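Local coordinates for uncharacterized protein (Legionella longbeachae NSW150, PDB 4JZA) that probably removes the 3-phosphate from phosphatidylinositol 3-phosphate, acting as a bacterial phosphoinositide phosphatase that could alter host membrane lipids during infection, at residues D97-L102 / D647-T652; P39-S44 / G93-L98; A683-E688 / T792-I797; T774-G779 / V802-K807. All coordinates share one frame; numbering follows the deposited sequence.

Contact 1: residues D97-L102 / D647-T652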
loop_
_atom_site.group_PDB
_atom_site.type_symbol
_atom_site.label_atom_id
_atom_site.label_comp_id
_atom_site.label_asym_id
_atom_site.label_seq_id
_atom_site.Cartn_x
_atom_site.Cartn_y
_atom_site.Cartn_z
ATOM N N ASP A 97 -2.423 7.143 23.458
ATOM C CA ASP A 97 -1.024 7.515 23.711
ATOM C C ASP A 97 -0.193 6.802 22.690
ATOM O O ASP A 97 0.690 7.375 22.114
ATOM C CB ASP A 97 -0.519 7.082 25.122
ATOM C CG ASP A 97 -1.431 7.548 26.288
ATOM O OD1 ASP A 97 -1.671 8.747 26.429
ATOM O OD2 ASP A 97 -1.909 6.697 27.067
ATOM N N LEU A 98 -0.471 5.515 22.499
ATOM C CA LEU A 98 0.271 4.699 21.558
ATOM C C LEU A 98 0.044 5.142 20.100
ATOM O O LEU A 98 0.942 5.015 19.259
ATOM C CB LEU A 98 -0.091 3.229 21.714
ATOM C CG LEU A 98 0.078 2.512 23.064
ATOM C CD1 LEU A 98 -0.455 1.099 22.975
ATOM C CD2 LEU A 98 1.516 2.454 23.543
ATOM N N HIS A 99 -1.128 5.664 19.778
ATOM C CA HIS A 99 -1.328 6.110 18.410
ATOM C C HIS A 99 -0.470 7.338 18.179
ATOM O O HIS A 99 0.024 7.566 17.071
ATOM C CB HIS A 99 -2.804 6.358 18.024
ATOM C CG HIS A 99 -3.008 6.319 16.544
ATOM N ND1 HIS A 99 -2.784 7.416 15.733
ATOM C CD2 HIS A 99 -3.251 5.281 15.707
ATOM C CE1 HIS A 99 -2.915 7.069 14.467
ATOM N NE2 HIS A 99 -3.205 5.780 14.424
ATOM N N LYS A 100 -0.220 8.088 19.240
ATOM C CA LYS A 100 0.520 9.315 19.085
ATOM C C LYS A 100 1.974 8.971 18.903
ATOM O O LYS A 100 2.577 9.413 17.938
ATOM C CB LYS A 100 0.293 10.285 20.238
ATOM C CG LYS A 100 0.778 11.688 19.905
ATOM C CD LYS A 100 0.283 12.746 20.878
ATOM C CE LYS A 100 0.596 14.154 20.361
ATOM N NZ LYS A 100 -0.157 15.214 21.106
ATOM N N GLU A 101 2.529 8.140 19.767
ATOM C CA GLU A 101 3.866 7.595 19.529
ATOM C C GLU A 101 4.053 7.003 18.103
ATOM O O GLU A 101 5.049 7.247 17.432
ATOM C CB GLU A 101 4.193 6.528 20.579
ATOM C CG GLU A 101 4.486 7.099 21.961
ATOM C CD GLU A 101 5.493 8.241 21.878
ATOM O OE1 GLU A 101 6.576 8.068 21.243
ATOM O OE2 GLU A 101 5.156 9.324 22.412
ATOM N N LEU A 102 3.094 6.231 17.627
ATOM C CA LEU A 102 3.178 5.767 16.263
ATOM C C LEU A 102 3.229 6.907 15.305
ATOM O O LEU A 102 3.998 6.838 14.364
ATOM C CB LEU A 102 2.010 4.856 15.889
ATOM C CG LEU A 102 1.847 4.451 14.398
ATOM C CD1 LEU A 102 3.085 3.730 13.889
ATOM C CD2 LEU A 102 0.648 3.553 14.207
ATOM N N ASP A 647 -11.136 -0.703 16.720
ATOM C CA ASP A 647 -10.949 -1.628 15.611
ATOM C C ASP A 647 -10.768 -0.872 14.299
ATOM O O ASP A 647 -9.897 -1.212 13.520
ATOM C CB ASP A 647 -12.100 -2.647 15.516
ATOM C CG ASP A 647 -12.034 -3.701 16.645
ATOM O OD1 ASP A 647 -10.997 -3.645 17.315
ATOM O OD2 ASP A 647 -12.979 -4.515 16.893
ATOM N N ASP A 648 -11.541 0.189 14.088
ATOM C CA ASP A 648 -11.482 0.941 12.850
ATOM C C ASP A 648 -10.206 1.764 12.770
ATOM O O ASP A 648 -9.622 1.914 11.707
ATOM C CB ASP A 648 -12.736 1.790 12.743
ATOM C CG ASP A 648 -12.756 2.694 11.537
ATOM O OD1 ASP A 648 -13.151 2.284 10.440
ATOM O OD2 ASP A 648 -12.438 3.872 11.727
ATOM N N ARG A 649 -9.748 2.257 13.906
ATOM C CA ARG A 649 -8.483 2.973 13.993
ATOM C C ARG A 649 -7.350 2.034 13.609
ATOM O O ARG A 649 -6.434 2.407 12.828
ATOM C CB ARG A 649 -8.298 3.511 15.443
ATOM C CG ARG A 649 -7.076 4.386 15.815
ATOM C CD ARG A 649 -6.972 5.642 14.988
ATOM N NE ARG A 649 -6.274 5.352 13.749
ATOM C CZ ARG A 649 -5.946 6.223 12.803
ATOM N NH1 ARG A 649 -6.224 7.515 12.923
ATOM N NH2 ARG A 649 -5.318 5.772 11.727
ATOM N N ALA A 650 -7.379 0.815 14.142
ATOM C CA ALA A 650 -6.255 -0.096 13.876
ATOM C C ALA A 650 -6.272 -0.533 12.394
ATOM O O ALA A 650 -5.235 -0.671 11.795
ATOM C CB ALA A 650 -6.256 -1.275 14.807
ATOM N N ALA A 651 -7.448 -0.642 11.783
ATOM C CA ALA A 651 -7.531 -0.955 10.366
ATOM C C ALA A 651 -6.978 0.192 9.549
ATOM O O ALA A 651 -6.233 -0.014 8.602
ATOM C CB ALA A 651 -8.968 -1.186 9.979
ATOM N N THR A 652 -7.361 1.412 9.898
ATOM C CA THR A 652 -7.021 2.561 9.084
ATOM C C THR A 652 -5.498 2.780 8.973
ATOM O O THR A 652 -5.035 3.348 7.965
ATOM C CB THR A 652 -7.714 3.803 9.635
ATOM O OG1 THR A 652 -9.127 3.662 9.477
ATOM C CG2 THR A 652 -7.261 5.012 8.896
#

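Contact 2: residues P39-S44 / G93-L98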
loop_
_atom_site.group_PDB
_atom_site.type_symbol
_atom_site.label_atom_id
_atom_site.label_comp_id
_atom_site.label_asym_id
_atom_site.label_seq_id
_atom_site.Cartn_x
_atom_site.Cartn_y
_atom_site.Cartn_z
ATOM N N PRO A 39 -8.577 -7.045 23.367
ATOM C CA PRO A 39 -7.522 -6.677 22.399
ATOM C C PRO A 39 -6.266 -6.131 23.075
ATOM O O PRO A 39 -6.359 -5.353 24.030
ATOM C CB PRO A 39 -8.159 -5.553 21.586
ATOM C CG PRO A 39 -9.607 -5.554 21.944
ATOM C CD PRO A 39 -9.747 -6.156 23.283
ATOM N N ASP A 40 -5.105 -6.492 22.552
ATOM C CA ASP A 40 -3.826 -5.978 23.052
ATOM C C ASP A 40 -3.283 -4.892 22.108
ATOM O O ASP A 40 -2.587 -5.178 21.126
ATOM C CB ASP A 40 -2.832 -7.131 23.180
ATOM C CG ASP A 40 -1.535 -6.702 23.804
ATOM O OD1 ASP A 40 -1.330 -5.480 24.000
ATOM O OD2 ASP A 40 -0.731 -7.603 24.105
ATOM N N TYR A 41 -3.598 -3.639 22.389
ATOM C CA TYR A 41 -3.209 -2.593 21.454
ATOM C C TYR A 41 -1.696 -2.289 21.529
ATOM O O TYR A 41 -1.104 -1.887 20.540
ATOM C CB TYR A 41 -4.157 -1.372 21.542
ATOM C CG TYR A 41 -5.480 -1.623 20.783
ATOM C CD1 TYR A 41 -5.485 -1.856 19.376
ATOM C CD2 TYR A 41 -6.726 -1.687 21.460
ATOM C CE1 TYR A 41 -6.673 -2.110 18.678
ATOM C CE2 TYR A 41 -7.907 -1.944 20.763
ATOM C CZ TYR A 41 -7.872 -2.149 19.380
ATOM O OH TYR A 41 -9.033 -2.399 18.691
ATOM N N HIS A 42 -1.057 -2.545 22.665
ATOM C CA HIS A 42 0.398 -2.487 22.705
ATOM C C HIS A 42 1.067 -3.440 21.714
ATOM O O HIS A 42 2.071 -3.099 21.096
ATOM C CB HIS A 42 0.983 -2.694 24.108
ATOM C CG HIS A 42 2.467 -2.508 24.137
ATOM N ND1 HIS A 42 3.359 -3.548 23.910
ATOM C CD2 HIS A 42 3.214 -1.378 24.229
ATOM C CE1 HIS A 42 4.593 -3.067 23.912
ATOM N NE2 HIS A 42 4.530 -1.752 24.091
ATOM N N ARG A 43 0.504 -4.612 21.530
ATOM C CA ARG A 43 1.026 -5.546 20.516
ATOM C C ARG A 43 0.919 -4.935 19.112
ATOM O O ARG A 43 1.891 -4.919 18.384
ATOM C CB ARG A 43 0.301 -6.920 20.558
ATOM C CG ARG A 43 1.006 -7.984 19.686
ATOM C CD ARG A 43 0.356 -9.369 19.706
ATOM N NE ARG A 43 -0.618 -9.507 18.630
ATOM C CZ ARG A 43 -0.480 -10.296 17.574
ATOM N NH1 ARG A 43 0.599 -11.049 17.399
ATOM N NH2 ARG A 43 -1.427 -10.334 16.670
ATOM N N SER A 44 -0.241 -4.402 18.752
ATOM C CA SER A 44 -0.434 -3.841 17.413
ATOM C C SER A 44 0.514 -2.666 17.160
ATOM O O SER A 44 1.013 -2.464 16.049
ATOM C CB SER A 44 -1.912 -3.484 17.158
ATOM O OG SER A 44 -2.696 -4.706 17.099
ATOM N N GLY A 93 0.622 2.900 27.621
ATOM C CA GLY A 93 -0.576 3.703 27.833
ATOM C C GLY A 93 -1.829 3.250 27.097
ATOM O O GLY A 93 -1.994 2.070 26.711
ATOM N N SER A 94 -2.728 4.204 26.897
ATOM C CA SER A 94 -3.963 3.926 26.199
ATOM C C SER A 94 -3.697 3.885 24.687
ATOM O O SER A 94 -2.739 4.470 24.187
ATOM C CB SER A 94 -4.951 5.047 26.499
ATOM O OG SER A 94 -4.400 6.303 26.083
ATOM N N ILE A 95 -4.612 3.287 23.959
ATOM C CA ILE A 95 -4.543 3.313 22.534
ATOM C C ILE A 95 -4.314 4.714 21.953
ATOM O O ILE A 95 -3.741 4.843 20.852
ATOM C CB ILE A 95 -5.801 2.705 21.896
ATOM C CG1 ILE A 95 -5.511 2.384 20.398
ATOM C CG2 ILE A 95 -6.983 3.616 22.175
ATOM C CD1 ILE A 95 -6.705 2.226 19.464
ATOM N N ASP A 96 -4.756 5.748 22.664
ATOM C CA ASP A 96 -4.521 7.127 22.251
ATOM C C ASP A 96 -3.097 7.550 22.374
ATOM O O ASP A 96 -2.636 8.278 21.537
ATOM C CB ASP A 96 -5.303 8.098 23.129
ATOM C CG ASP A 96 -6.802 8.096 22.836
ATOM O OD1 ASP A 96 -7.164 7.981 21.636
ATOM O OD2 ASP A 96 -7.596 8.226 23.817
ATOM N N ASP A 97 -2.423 7.143 23.458
ATOM C CA ASP A 97 -1.024 7.515 23.711
ATOM C C ASP A 97 -0.193 6.802 22.690
ATOM O O ASP A 97 0.690 7.375 22.114
ATOM C CB ASP A 97 -0.519 7.082 25.122
ATOM C CG ASP A 97 -1.431 7.548 26.288
ATOM O OD1 ASP A 97 -1.671 8.747 26.429
ATOM O OD2 ASP A 97 -1.909 6.697 27.067
ATOM N N LEU A 98 -0.471 5.515 22.499
ATOM C CA LEU A 98 0.271 4.699 21.558
ATOM C C LEU A 98 0.044 5.142 20.100
ATOM O O LEU A 98 0.942 5.015 19.259
ATOM C CB LEU A 98 -0.091 3.229 21.714
ATOM C CG LEU A 98 0.078 2.512 23.064
ATOM C CD1 LEU A 98 -0.455 1.099 22.975
ATOM C CD2 LEU A 98 1.516 2.454 23.543
#

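Contact 3: residues A683-E688 / T792-I797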
loop_
_atom_site.group_PDB
_atom_site.type_symbol
_atom_site.label_atom_id
_atom_site.label_comp_id
_atom_site.label_asym_id
_atom_site.label_seq_id
_atom_site.Cartn_x
_atom_site.Cartn_y
_atom_site.Cartn_z
ATOM N N ALA A 683 25.859 16.117 12.514
ATOM C CA ALA A 683 26.655 16.100 13.722
ATOM C C ALA A 683 26.857 14.684 14.224
ATOM O O ALA A 683 27.871 14.393 14.834
ATOM C CB ALA A 683 26.039 16.955 14.798
ATOM N N ARG A 684 25.873 13.829 14.028
ATOM C CA ARG A 684 25.972 12.469 14.534
ATOM C C ARG A 684 26.954 11.680 13.665
ATOM O O ARG A 684 27.784 10.941 14.186
ATOM C CB ARG A 684 24.589 11.795 14.668
ATOM C CG ARG A 684 24.116 11.739 16.120
ATOM C CD ARG A 684 22.730 12.326 16.364
ATOM N NE ARG A 684 21.742 11.262 16.462
ATOM C CZ ARG A 684 20.549 11.389 17.029
ATOM N NH1 ARG A 684 20.143 12.547 17.549
ATOM N NH2 ARG A 684 19.752 10.337 17.058
ATOM N N GLN A 685 26.907 11.892 12.362
ATOM C CA GLN A 685 27.922 11.323 11.490
ATOM C C GLN A 685 29.368 11.819 11.789
ATOM O O GLN A 685 30.295 11.037 11.731
ATOM C CB GLN A 685 27.571 11.569 10.031
ATOM C CG GLN A 685 28.467 10.869 9.067
ATOM C CD GLN A 685 27.900 10.853 7.665
ATOM O OE1 GLN A 685 28.556 11.156 6.756
ATOM N NE2 GLN A 685 26.705 10.645 7.508
ATOM N N LEU A 686 29.553 13.087 12.144
ATOM C CA LEU A 686 30.861 13.550 12.611
ATOM C C LEU A 686 31.348 12.756 13.833
ATOM O O LEU A 686 32.511 12.377 13.934
ATOM C CB LEU A 686 30.808 15.043 12.937
ATOM C CG LEU A 686 30.898 15.856 11.648
ATOM C CD1 LEU A 686 30.385 17.278 11.794
ATOM C CD2 LEU A 686 32.320 15.880 11.103
ATOM N N GLY A 687 30.453 12.515 14.773
ATOM C CA GLY A 687 30.782 11.748 15.972
ATOM C C GLY A 687 31.529 12.586 16.973
ATOM O O GLY A 687 31.980 13.695 16.670
ATOM N N GLU A 688 31.683 12.025 18.165
ATOM C CA GLU A 688 32.194 12.748 19.299
ATOM C C GLU A 688 33.605 13.287 19.041
ATOM O O GLU A 688 33.923 14.445 19.302
ATOM C CB GLU A 688 32.182 11.833 20.518
ATOM C CG GLU A 688 32.144 12.593 21.838
ATOM C CD GLU A 688 32.729 11.802 23.018
ATOM O OE1 GLU A 688 32.914 12.369 24.128
ATOM O OE2 GLU A 688 33.003 10.600 22.853
ATOM N N THR A 792 35.519 13.181 -0.169
ATOM C CA THR A 792 36.566 13.206 0.824
ATOM C C THR A 792 35.880 13.009 2.156
ATOM O O THR A 792 34.805 13.505 2.311
ATOM C CB THR A 792 37.282 14.573 0.789
ATOM O OG1 THR A 792 36.309 15.611 0.774
ATOM C CG2 THR A 792 38.130 14.725 -0.473
ATOM N N THR A 793 36.490 12.316 3.121
ATOM C CA THR A 793 35.807 12.022 4.406
ATOM C C THR A 793 35.539 13.257 5.258
ATOM O O THR A 793 36.290 14.196 5.261
ATOM C CB THR A 793 36.602 11.090 5.351
ATOM O OG1 THR A 793 37.642 10.429 4.638
ATOM C CG2 THR A 793 35.669 10.060 6.061
ATOM N N PHE A 794 34.471 13.206 6.017
ATOM C CA PHE A 794 34.280 14.130 7.124
ATOM C C PHE A 794 35.561 14.334 7.943
ATOM O O PHE A 794 35.944 15.477 8.192
ATOM C CB PHE A 794 33.110 13.676 7.998
ATOM C CG PHE A 794 31.779 14.200 7.536
ATOM C CD1 PHE A 794 31.588 14.628 6.215
ATOM C CD2 PHE A 794 30.702 14.247 8.414
ATOM C CE1 PHE A 794 30.362 15.100 5.785
ATOM C CE2 PHE A 794 29.490 14.734 7.998
ATOM C CZ PHE A 794 29.314 15.166 6.680
ATOM N N SER A 795 36.240 13.253 8.304
ATOM C CA SER A 795 37.487 13.343 9.052
ATOM C C SER A 795 38.581 14.141 8.290
ATOM O O SER A 795 39.396 14.819 8.890
ATOM C CB SER A 795 37.981 11.930 9.416
ATOM O OG SER A 795 37.154 11.327 10.410
ATOM N N GLU A 796 38.611 14.044 6.976
ATOM C CA GLU A 796 39.582 14.782 6.203
ATOM C C GLU A 796 39.245 16.262 6.132
ATOM O O GLU A 796 40.154 17.113 6.148
ATOM C CB GLU A 796 39.756 14.168 4.795
ATOM C CG GLU A 796 40.639 12.898 4.810
ATOM C CD GLU A 796 40.391 11.882 3.660
ATOM O OE1 GLU A 796 39.355 11.997 2.929
ATOM O OE2 GLU A 796 41.261 10.958 3.495
ATOM N N ILE A 797 37.955 16.585 6.064
ATOM C CA ILE A 797 37.510 17.983 6.124
ATOM C C ILE A 797 37.728 18.549 7.508
ATOM O O ILE A 797 38.075 19.717 7.648
ATOM C CB ILE A 797 36.047 18.177 5.782
ATOM C CG1 ILE A 797 35.748 17.701 4.361
ATOM C CG2 ILE A 797 35.687 19.656 5.863
ATOM C CD1 ILE A 797 34.274 17.788 3.959
#

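Contact 4: residues T774-G779 / V802-K807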
loop_
_atom_site.group_PDB
_atom_site.type_symbol
_atom_site.label_atom_id
_atom_site.label_comp_id
_atom_site.label_asym_id
_atom_site.label_seq_id
_atom_site.Cartn_x
_atom_site.Cartn_y
_atom_site.Cartn_z
ATOM N N THR A 774 35.547 35.020 9.166
ATOM C CA THR A 774 34.107 34.768 8.984
ATOM C C THR A 774 33.846 33.808 7.833
ATOM O O THR A 774 33.098 32.826 7.994
ATOM C CB THR A 774 33.340 36.070 8.727
ATOM O OG1 THR A 774 33.450 36.932 9.875
ATOM C CG2 THR A 774 31.884 35.776 8.462
ATOM N N ASN A 775 34.496 34.019 6.703
ATOM C CA ASN A 775 34.371 33.025 5.598
ATOM C C ASN A 775 34.916 31.649 5.893
ATOM O O ASN A 775 34.423 30.669 5.335
ATOM C CB ASN A 775 35.078 33.464 4.327
ATOM C CG ASN A 775 34.347 34.542 3.581
ATOM O OD1 ASN A 775 33.139 34.793 3.749
ATOM N ND2 ASN A 775 35.096 35.248 2.817
ATOM N N SER A 776 35.958 31.550 6.707
ATOM C CA SER A 776 36.465 30.239 7.049
ATOM C C SER A 776 35.506 29.554 8.021
ATOM O O SER A 776 35.202 28.359 7.867
ATOM C CB SER A 776 37.857 30.339 7.627
ATOM O OG SER A 776 38.246 29.120 8.137
ATOM N N VAL A 777 34.966 30.289 8.998
ATOM C CA VAL A 777 34.022 29.658 9.914
ATOM C C VAL A 777 32.741 29.165 9.182
ATOM O O VAL A 777 32.373 28.001 9.262
ATOM C CB VAL A 777 33.703 30.599 11.077
ATOM C CG1 VAL A 777 32.518 30.108 11.892
ATOM C CG2 VAL A 777 34.920 30.686 11.988
ATOM N N TYR A 778 32.082 30.064 8.471
ATOM C CA TYR A 778 30.857 29.744 7.752
ATOM C C TYR A 778 31.091 28.754 6.631
ATOM O O TYR A 778 30.360 27.751 6.473
ATOM C CB TYR A 778 30.232 31.008 7.143
ATOM C CG TYR A 778 29.621 32.011 8.111
ATOM C CD1 TYR A 778 29.600 31.794 9.487
ATOM C CD2 TYR A 778 29.049 33.201 7.632
ATOM C CE1 TYR A 778 29.039 32.722 10.342
ATOM C CE2 TYR A 778 28.463 34.118 8.482
ATOM C CZ TYR A 778 28.471 33.888 9.835
ATOM O OH TYR A 778 27.894 34.803 10.690
ATOM N N GLY A 779 32.108 29.032 5.828
ATOM C CA GLY A 779 32.417 28.181 4.668
ATOM C C GLY A 779 32.758 26.740 4.996
ATOM O O GLY A 779 32.303 25.816 4.371
ATOM N N VAL A 802 40.422 22.287 10.933
ATOM C CA VAL A 802 41.147 22.561 12.170
ATOM C C VAL A 802 42.465 23.247 11.825
ATOM O O VAL A 802 42.892 24.166 12.514
ATOM C CB VAL A 802 41.388 21.306 13.067
ATOM C CG1 VAL A 802 42.251 21.641 14.275
ATOM C CG2 VAL A 802 40.068 20.736 13.572
ATOM N N GLU A 803 43.109 22.831 10.758
ATOM C CA GLU A 803 44.386 23.438 10.419
ATOM C C GLU A 803 44.185 24.873 10.062
ATOM O O GLU A 803 44.918 25.760 10.546
ATOM C CB GLU A 803 45.134 22.687 9.311
ATOM C CG GLU A 803 46.374 21.972 9.846
ATOM C CD GLU A 803 46.861 20.823 8.947
ATOM O OE1 GLU A 803 46.277 20.605 7.852
ATOM O OE2 GLU A 803 47.861 20.150 9.331
ATOM N N GLU A 804 43.163 25.113 9.242
ATOM C CA GLU A 804 42.908 26.436 8.779
ATOM C C GLU A 804 42.506 27.331 9.944
ATOM O O GLU A 804 43.027 28.440 10.087
ATOM C CB GLU A 804 41.856 26.415 7.719
ATOM C CG GLU A 804 41.321 27.783 7.354
ATOM C CD GLU A 804 40.554 27.722 6.058
ATOM O OE1 GLU A 804 39.293 27.946 6.000
ATOM O OE2 GLU A 804 41.239 27.389 5.067
ATOM N N TRP A 805 41.625 26.859 10.816
ATOM C CA TRP A 805 41.226 27.709 11.941
ATOM C C TRP A 805 42.359 27.904 12.913
ATOM O O TRP A 805 42.502 28.976 13.463
ATOM C CB TRP A 805 40.015 27.154 12.686
ATOM C CG TRP A 805 38.743 27.150 11.878
ATOM C CD1 TRP A 805 38.487 27.833 10.740
ATOM C CD2 TRP A 805 37.565 26.419 12.181
ATOM N NE1 TRP A 805 37.221 27.561 10.297
ATOM C CE2 TRP A 805 36.631 26.694 11.177
ATOM C CE3 TRP A 805 37.207 25.573 13.214
ATOM C CZ2 TRP A 805 35.368 26.144 11.175
ATOM C CZ3 TRP A 805 35.948 25.046 13.208
ATOM C CH2 TRP A 805 35.043 25.337 12.190
ATOM N N THR A 806 43.168 26.875 13.128
ATOM C CA THR A 806 44.262 27.004 14.063
ATOM C C THR A 806 45.240 28.067 13.571
ATOM O O THR A 806 45.702 28.862 14.351
ATOM C CB THR A 806 44.920 25.648 14.322
ATOM O OG1 THR A 806 43.975 24.784 14.989
ATOM C CG2 THR A 806 46.094 25.809 15.194
ATOM N N LYS A 807 45.514 28.101 12.277
ATOM C CA LYS A 807 46.394 29.117 11.718
ATOM C C LYS A 807 45.873 30.550 11.912
ATOM O O LYS A 807 46.580 31.435 12.433
ATOM C CB LYS A 807 46.570 28.881 10.246
ATOM C CG LYS A 807 48.016 28.735 9.853
ATOM C CD LYS A 807 48.244 27.328 9.268
ATOM C CE LYS A 807 49.672 27.118 8.763
ATOM N NZ LYS A 807 49.675 26.520 7.393
#

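Contact 1: residues D97-L102 / D647-T652
His99 and Arg649 converge on a single oxygen, OD1 of Asp653, which receives a hydrogen bond from His99 NE2 and a salt bridge from Arg649 NH2. While they share this carboxylate they also lie against each other. In the arginine chain a bend at chi2 (58°) puts CD over one face of the imidazole, 4.0 Å from the ring centroid of His99, a CH-pi contact, and a second bend at chi3 turns the guanidinium toward the ring. Beyond CD the guanidinium meets the rim of that ring: His99 NE2 lies 3.2 Å from Arg649 CZ and about as far from Arg649 NE. The two planes are tilted 36° apart, and NE2 comes from above the guanidinium face, an approach unsuited to a direct hydrogen bond between the nitrogens. On its other nitrogen, ND1, the histidine is tied to Glu103 one turn along helix 95-116, so that bonds at both nitrogens hold the ring's rotation. With a carboxylate at each imidazole nitrogen, His99 may well be protonated, and the acids around it would offset the positive charge gathered where helix 95-116 meets helix 643-652.

Contact 2: residues P39-S44 / G93-L98
Tyr41 and Ile95 are brought together by different chi1 torsions. The tyrosine ring takes the position anti to its own carbonyl carbon (-79°), whereas Ile95 sends CG1 anti to the backbone N (-164°) and, extended at chi2, reaches out over the ring. Its terminal CD1 stands above the middle of the face, 4.2 Å from the Tyr41 ring centroid and almost on the ring normal, a CH-pi contact; further back, Ile95 CG1 rests 4.0 Å from Tyr41 CG. One helical turn on, Leu98 directs its two methyls differently. CD1 presses on the backbone of the first turn opposite, 3.7 Å from His42 CA, and CD2 lies at the edge of the His42 imidazole, near its plane. Both segments are helix starts. Asp40 caps one through its OD1, which accepts from Arg43 N, and Ser94 and Asp97 form a capping box at the other: Ser94 N donates to Asp97 OD2 at 2.6 Å, and the return bond from Asp97 N to Ser94 OG is weak. The contact thus joins the N-terminal ends of helices 41-62 and 95-116, and helix 643-652 packs beside them, with Asp646 touching both Tyr41 and Ile95 and Ala650 meeting the tyrosine.

Contact 3: residues A683-E688 / T792-I797
Phe794, in the first turn of helix 794-817, carries this contact, and its atoms meet helix 676-702 in succession. CB starts the approach 3.9 Å from Leu686 CD2, and CG remains at a similar distance from the same methyl. The ring then closes in along one side: Phe794 CD2 lies 3.5 Å from Leu686 CD2, and the branch carbon, Leu686 CG, is nearly as close. One atom further, Phe794 CE2 passes from the leucine to Gln685, whose CG is 4.1 Å away. Near CE2 and CZ the ring is met by the end of the glutamine, which lies over one face, offset toward the rim, with amide and ring planes 30° apart. Gln685 can arrive there because its CG is anti to the backbone N (chi1 -173°) and the chain runs on extended. Leu686 and the phenyl cross at about a right angle, and a second aromatic, Phe784, meets Phe794 edge-to-face, while Val682 adds a contact from the preceding turn of helix 676-702. At the start of helix 794-817, Glu796 folds back so that Thr793 N donates to Glu796 OE1 at 2.9 Å, and Ser795 OG is bonded to Asn690 ND2, a polar tie to helix 676-702 beside the apolar one. The contact is helix-to-helix packing within the phosphoinositide phosphatase C-terminal domain, joining the long helix 676-702 to the first turn of helix 794-817.

Contact 4: residues T774-G779 / V802-K807
Ser776 sits at the close-packed centre of this contact, facing both Glu804 and Trp805. Its OG donates to Glu804 OE1 at 2.7 Å, using the anti lone pair of that oxygen, away from the other carboxylate oxygen. Glu804 gets there with an extended chain whose CG is anti to the backbone N (chi1 169°). The same hydroxyl lies at the edge of the indole, 2.9 Å from Trp805 NE1. Trp805 NE1 also makes a weak bond to Ser776 O (3.3 Å, 160°), with the carbonyl oxygen in the plane of the ring system. Next to this polar cluster Val777 places CG2 over one face of the indole, offset toward the rim, 4.2 Å from Trp805 NE1. The six-membered part of the indole continues along the backbone, where Trp805 CZ2 is 4.0 Å from Val777 CA. Leu698 and Leu701 of helix 676-702 touch both Val777 and Trp805, so this side is buried among three helices. The solvent side is looser: the exposed Asn775, Glu803 and Lys807 do not touch across the contact. The two helix axes run nearly antiparallel, at 155°, and are 10.5 Å apart. Glu804 OE2 forms a salt bridge with Arg780 on helix 772-782. With Ser776 OG on OE1 and Arg780 bonded to the carboxylate, Glu804 is probably stabilised as the anion, and the indole nitrogen has its weak bond to Ser776 O close beside the serine hydroxyl.

From the N terminus, contact 2 closes first, bringing the start of helix 41-62 to the start of helix 95-116 across a helical excursion that includes helix 74-87. Contact 1 opens on the last two residues of contact 2, Asp97 and Leu98, and closes a far longer loop that takes in most strands of the mixed sheet; its return segment, on helix 643-652, touches contact 2, and the centres of contacts 1 and 2 are about 7 Å apart. The chain then enters the helical C-terminal region, about 39 Å away between the centres of contacts 1 and 3. There contacts 3 and 4 cross: 774-779 falls within the loop of contact 3, and both finish on helix 794-817, tying helices 676-702 and 772-782 to it.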